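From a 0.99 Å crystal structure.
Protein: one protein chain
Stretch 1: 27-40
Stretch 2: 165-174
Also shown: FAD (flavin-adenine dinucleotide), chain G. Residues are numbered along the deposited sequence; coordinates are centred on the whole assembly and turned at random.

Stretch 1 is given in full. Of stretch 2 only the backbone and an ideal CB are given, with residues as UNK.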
# COMPACT_ATOMS: atom_id res chain seq x y z
N LEU A 27 -2.03 8.81 18.47
CA LEU A 27 -2.30 9.00 17.05
C LEU A 27 -3.61 8.36 16.60
O LEU A 27 -3.99 8.51 15.43
CB LEU A 27 -1.16 8.46 16.21
CG LEU A 27 0.18 9.13 16.49
CD1 LEU A 27 1.22 8.47 15.53
CD2 LEU A 27 0.17 10.62 16.37
N ALA A 28 -4.27 7.62 17.47
CA ALA A 28 -5.46 6.87 17.09
C ALA A 28 -6.64 7.80 16.86
O ALA A 28 -6.83 8.82 17.55
CB ALA A 28 -5.86 5.90 18.19
N ARG A 29 -7.48 7.45 15.89
CA ARG A 29 -8.78 8.09 15.66
C ARG A 29 -9.77 6.99 15.37
O ARG A 29 -9.49 6.09 14.57
CB ARG A 29 -8.72 9.06 14.47
CG ARG A 29 -7.73 10.18 14.63
CD ARG A 29 -8.26 11.24 15.57
NE ARG A 29 -9.51 11.86 15.09
CZ ARG A 29 -9.66 13.16 14.83
NH1 ARG A 29 -8.65 14.01 14.96
NH2 ARG A 29 -10.84 13.59 14.44
N TYR A 30 -10.94 7.08 15.99
CA TYR A 30 -12.00 6.11 15.79
C TYR A 30 -13.26 6.74 15.22
O TYR A 30 -14.22 6.00 14.90
CB TYR A 30 -12.34 5.39 17.10
CG TYR A 30 -11.14 4.73 17.72
CD1 TYR A 30 -10.61 3.55 17.19
CD2 TYR A 30 -10.55 5.28 18.84
CE1 TYR A 30 -9.51 2.92 17.78
CE2 TYR A 30 -9.45 4.67 19.43
CZ TYR A 30 -8.95 3.48 18.90
OH TYR A 30 -7.89 2.84 19.48
N ASP A 31 -13.32 8.07 15.14
CA ASP A 31 -14.52 8.73 14.64
C ASP A 31 -14.75 8.38 13.17
O ASP A 31 -13.82 8.33 12.36
CB ASP A 31 -14.39 10.23 14.82
CG ASP A 31 -13.13 10.79 14.20
OD1 ASP A 31 -12.01 10.45 14.65
OD2 ASP A 31 -13.26 11.56 13.23
N GLN A 32 -16.02 8.19 12.84
CA GLN A 32 -16.34 7.77 11.48
C GLN A 32 -16.04 8.87 10.46
O GLN A 32 -15.77 8.55 9.30
CB GLN A 32 -17.73 7.12 11.46
CG GLN A 32 -17.76 5.68 12.20
CD GLN A 32 -17.22 4.48 11.33
OE1 GLN A 32 -17.67 4.34 10.19
NE2 GLN A 32 -16.28 3.62 11.87
N GLU A 33 -15.99 10.15 10.85
CA GLU A 33 -15.57 11.18 9.91
C GLU A 33 -14.15 10.93 9.41
O GLU A 33 -13.87 11.06 8.21
CB GLU A 33 -15.68 12.55 10.57
CG GLU A 33 -15.31 13.67 9.63
CD GLU A 33 -15.49 15.04 10.26
OE1 GLU A 33 -16.18 15.16 11.31
OE2 GLU A 33 -14.93 16.00 9.70
N THR A 34 -13.24 10.58 10.31
CA THR A 34 -11.87 10.28 9.92
C THR A 34 -11.80 8.99 9.10
O THR A 34 -11.10 8.93 8.07
CB THR A 34 -10.95 10.21 11.14
OG1 THR A 34 -10.97 11.49 11.80
CG2 THR A 34 -9.51 9.88 10.70
N VAL A 35 -12.51 7.95 9.52
CA VAL A 35 -12.54 6.70 8.76
C VAL A 35 -12.92 6.98 7.32
O VAL A 35 -12.25 6.57 6.38
CB VAL A 35 -13.50 5.69 9.43
CG1 VAL A 35 -13.74 4.47 8.57
CG2 VAL A 35 -13.03 5.32 10.83
N LYS A 36 -14.06 7.67 7.14
CA LYS A 36 -14.55 7.97 5.79
C LYS A 36 -13.59 8.86 5.02
O LYS A 36 -13.40 8.67 3.81
CB LYS A 36 -15.94 8.63 5.86
CG LYS A 36 -17.00 7.67 6.33
CD LYS A 36 -18.36 8.37 6.45
CE LYS A 36 -19.44 7.40 6.87
NZ LYS A 36 -20.76 8.10 6.85
N ALA A 37 -12.97 9.83 5.68
CA ALA A 37 -12.07 10.73 4.97
C ALA A 37 -10.84 10.00 4.44
O ALA A 37 -10.35 10.32 3.34
CB ALA A 37 -11.64 11.89 5.85
N ILE A 38 -10.33 9.02 5.18
CA ILE A 38 -9.19 8.25 4.68
C ILE A 38 -9.64 7.33 3.55
O ILE A 38 -9.01 7.27 2.49
CB ILE A 38 -8.51 7.49 5.82
CG1 ILE A 38 -7.97 8.45 6.89
CG2 ILE A 38 -7.39 6.62 5.29
CD1 ILE A 38 -7.46 7.81 8.17
N LEU A 39 -10.75 6.62 3.75
CA LEU A 39 -11.25 5.72 2.72
C LEU A 39 -11.56 6.48 1.42
O LEU A 39 -11.38 5.94 0.33
CB LEU A 39 -12.49 5.01 3.22
CG LEU A 39 -12.29 4.04 4.38
CD1 LEU A 39 -13.65 3.53 4.84
CD2 LEU A 39 -11.38 2.87 3.98
N ASP A 40 -12.04 7.71 1.53
CA ASP A 40 -12.46 8.45 0.36
C ASP A 40 -11.28 9.06 -0.39
O ASP A 40 -11.46 9.52 -1.51
CB ASP A 40 -13.44 9.56 0.75
CG ASP A 40 -14.79 9.03 1.20
OD1 ASP A 40 -15.07 7.83 0.99
OD2 ASP A 40 -15.57 9.84 1.77
N UNK A 165 -18.40 -3.95 6.28
CA UNK A 165 -18.79 -2.80 7.08
C UNK A 165 -17.56 -1.98 7.46
O UNK A 165 -16.49 -2.51 7.76
CB UNK A 165 -19.55 -3.25 8.33
N UNK A 166 -17.75 -0.66 7.53
CA UNK A 166 -16.71 0.22 8.03
C UNK A 166 -16.78 0.41 9.53
O UNK A 166 -15.98 1.17 10.09
CB UNK A 166 -16.80 1.58 7.33
N UNK A 167 -17.72 -0.25 10.23
CA UNK A 167 -17.95 0.07 11.63
C UNK A 167 -16.81 -0.35 12.54
O UNK A 167 -16.50 0.36 13.50
CB UNK A 167 -19.25 -0.59 12.10
N UNK A 168 -16.20 -1.51 12.31
CA UNK A 168 -15.17 -2.01 13.22
C UNK A 168 -13.82 -1.55 12.68
O UNK A 168 -13.09 -2.29 12.04
CB UNK A 168 -15.23 -3.53 13.36
N UNK A 169 -13.54 -0.27 12.92
CA UNK A 169 -12.41 0.42 12.28
C UNK A 169 -11.53 1.12 13.29
O UNK A 169 -12.02 1.76 14.23
CB UNK A 169 -12.92 1.44 11.25
N UNK A 170 -10.23 1.07 13.04
CA UNK A 170 -9.26 1.90 13.75
C UNK A 170 -8.48 2.71 12.73
O UNK A 170 -8.11 2.20 11.66
CB UNK A 170 -8.32 1.05 14.61
N UNK A 171 -8.19 3.97 13.08
CA UNK A 171 -7.29 4.78 12.28
C UNK A 171 -6.09 5.22 13.09
O UNK A 171 -6.19 5.39 14.32
CB UNK A 171 -8.02 6.00 11.72
N UNK A 172 -4.97 5.47 12.41
CA UNK A 172 -3.87 6.22 12.97
C UNK A 172 -3.50 7.28 11.95
O UNK A 172 -3.48 7.01 10.74
CB UNK A 172 -2.68 5.32 13.31
N UNK A 173 -3.20 8.49 12.45
CA UNK A 173 -2.83 9.62 11.60
C UNK A 173 -1.67 10.34 12.26
O UNK A 173 -1.74 10.65 13.45
CB UNK A 173 -4.01 10.57 11.37
N UNK A 174 -0.64 10.65 11.47
CA UNK A 174 0.42 11.54 11.91
C UNK A 174 0.56 12.65 10.89
O UNK A 174 0.61 12.39 9.68
CB UNK A 174 1.74 10.79 12.10
PA FAD G . -1.05 -2.36 18.23
O1A FAD G . -1.28 -1.03 18.83
O2A FAD G . -0.62 -3.48 19.12
O5B FAD G . -2.34 -2.80 17.40
C5B FAD G . -3.62 -2.88 18.07
C4B FAD G . -4.70 -2.42 17.12
O4B FAD G . -4.42 -1.06 16.72
C3B FAD G . -4.79 -3.17 15.81
O3B FAD G . -5.43 -4.42 15.94
C2B FAD G . -5.50 -2.16 14.92
O2B FAD G . -6.89 -2.24 15.14
C1B FAD G . -4.93 -0.83 15.42
N9A FAD G . -3.83 -0.34 14.59
C8A FAD G . -2.50 -0.63 14.69
N7A FAD G . -1.78 -0.08 13.74
C5A FAD G . -2.69 0.61 12.97
C6A FAD G . -2.55 1.40 11.80
N6A FAD G . -1.38 1.61 11.17
N1A FAD G . -3.68 1.93 11.27
C2A FAD G . -4.84 1.70 11.87
N3A FAD G . -5.11 0.97 12.96
C4A FAD G . -3.96 0.46 13.48
N1 FAD G . 5.43 0.89 12.28
C2 FAD G . 6.69 0.45 12.58
O2 FAD G . 6.94 -0.14 13.64
N3 FAD G . 7.72 0.64 11.68
C4 FAD G . 7.60 1.24 10.47
O4 FAD G . 8.55 1.32 9.69
C4X FAD G . 6.28 1.75 10.19
N5 FAD G . 6.07 2.40 9.03
C5X FAD G . 4.77 2.81 8.73
C6 FAD G . 4.52 3.43 7.49
C7 FAD G . 3.23 3.82 7.14
C7M FAD G . 2.98 4.51 5.81
C8 FAD G . 2.17 3.59 8.04
C8M FAD G . 0.76 3.91 7.67
C9 FAD G . 2.43 3.01 9.28
C9A FAD G . 3.70 2.60 9.62
N10 FAD G . 3.99 2.01 10.88
C10 FAD G . 5.25 1.51 11.14
C1' FAD G . 2.95 1.78 11.89
C2' FAD G . 2.39 0.37 11.83
O2' FAD G . 1.42 0.29 10.80
C3' FAD G . 1.75 -0.01 13.16
O3' FAD G . 0.73 0.93 13.48
C4' FAD G . 2.75 -0.09 14.31
O4' FAD G . 3.86 -0.90 13.92
C5' FAD G . 2.12 -0.70 15.53
O5' FAD G . 1.55 -1.98 15.19
P FAD G . 1.10 -3.00 16.31
O1P FAD G . 2.21 -3.28 17.29
O2P FAD G . 0.46 -4.19 15.59
O3P FAD G . -0.05 -2.15 17.02

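Position 165 has nothing of stretch 1 within 5.5 Å of its CB. The residue is Ser 165, whose OG accepts from the backbone N of 167 at 3.0 Å.

Position 166 points its CB toward the helix. The ideal CB lies 4.4 Å from Val 35 CG1 and 4.5 Å from Leu 39 CD1, so a mid-sized aliphatic group suits: valine, leucine, isoleucine or methionine. Its backbone O accepts from Gln 32 NE2 at 3.0 Å, a bond that uses no side-chain atom of 166. The residue is Ile 166. Its CG2 packs on Leu 39 CD1 at 3.8 Å, and its CD1 reaches Lys 36 CE at 3.9 Å.

Position 167 points away from stretch 1, and many residues would do. It is Ala 167.

Position 168 also points away, with no partner in reach. It is Glu 168, bonded elsewhere in the structure.

Position 169 points toward the helix. Its ideal CB is already 3.9 Å from Val 35 CG2 and 4.1 Å from Gln 32 NE2, which favours a small side chain such as alanine, serine or cysteine. The residue is Ala 169; its CB meets Val 35 CG2 at 3.8 Å.

Position 170 points sideways; its ideal CB is 3.9 Å from Tyr 30 CE1. The FAD ribose and adenine lie nearby, so a short polar group such as serine, threonine or asparagine is plausible. The residue is Ser 170. Its OG accepts from FAD O2B and donates to FAD N3A, both at 2.8 Å.

Position 171 pairs with Arg 29 in the antiparallel sheet. N and O of 171 bond to Arg 29 O and Arg 29 N, each at 2.9 Å. The CB shares a sheet face with that of Arg 29, near Ile 38 and Thr 34. Something small and apolar fits: alanine, cysteine or valine. The residue is Cys 171, with SG 3.5 Å from Val 35 CG2.

Position 172 pairs with Ala 28, and the two side chains lie on the same face of the sheet, not the face of Arg 29 and Cys 171. FAD oxygens lie beyond, so a long donor such as lysine or arginine is reasonable. It is Lys 172, whose NZ donates to FAD O3' at 2.9 Å.

Position 173 points sideways, its CB 5.5 Å from Ile 38 CD1. A beta-branched or other aliphatic residue could fill the gap. It is Val 173: CG2 touches Ile 38 CD1 at 4.0 Å, and N donates to Leu 27 O at 3.1 Å.

Position 174 tolerates many residues with an aliphatic start. It is Arg 174; CB lies 4.2 Å from Leu 27 CD1.

Stretch 2 165-174: SIAEASCKVR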
# COMPACT_ATOMS: atom_id res chain seq x y z
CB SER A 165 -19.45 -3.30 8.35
OG SER A 165 -19.71 -2.24 9.25
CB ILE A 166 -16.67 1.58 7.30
CG1 ILE A 166 -17.87 2.46 7.70
CG2 ILE A 166 -16.58 1.40 5.82
CD1 ILE A 166 -17.84 3.85 7.08
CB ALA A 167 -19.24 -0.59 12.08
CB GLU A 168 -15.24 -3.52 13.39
CG GLU A 168 -14.44 -3.96 14.60
CD GLU A 168 -14.35 -5.44 14.82
OE1 GLU A 168 -14.90 -6.24 14.04
OE2 GLU A 168 -13.66 -5.83 15.79
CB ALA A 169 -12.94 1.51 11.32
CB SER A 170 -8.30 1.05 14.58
OG SER A 170 -7.67 0.07 13.79
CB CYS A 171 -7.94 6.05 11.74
SG CYS A 171 -9.56 5.85 11.02
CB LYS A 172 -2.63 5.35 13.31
CG LYS A 172 -2.85 4.42 14.49
CD LYS A 172 -1.71 3.46 14.72
CE LYS A 172 -0.41 4.08 15.29
NZ LYS A 172 0.64 3.02 15.44
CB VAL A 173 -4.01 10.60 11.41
CG1 VAL A 173 -3.57 11.83 10.63
CG2 VAL A 173 -5.18 9.89 10.74
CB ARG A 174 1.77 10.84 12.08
CG ARG A 174 2.76 11.71 12.86
CD ARG A 174 4.20 11.29 12.61
NE ARG A 174 5.14 11.93 13.54
CZ ARG A 174 5.57 13.19 13.46
NH1 ARG A 174 5.29 13.96 12.42
NH2 ARG A 174 6.35 13.65 14.45
O HOH W 1 -14.39 3.33 14.27
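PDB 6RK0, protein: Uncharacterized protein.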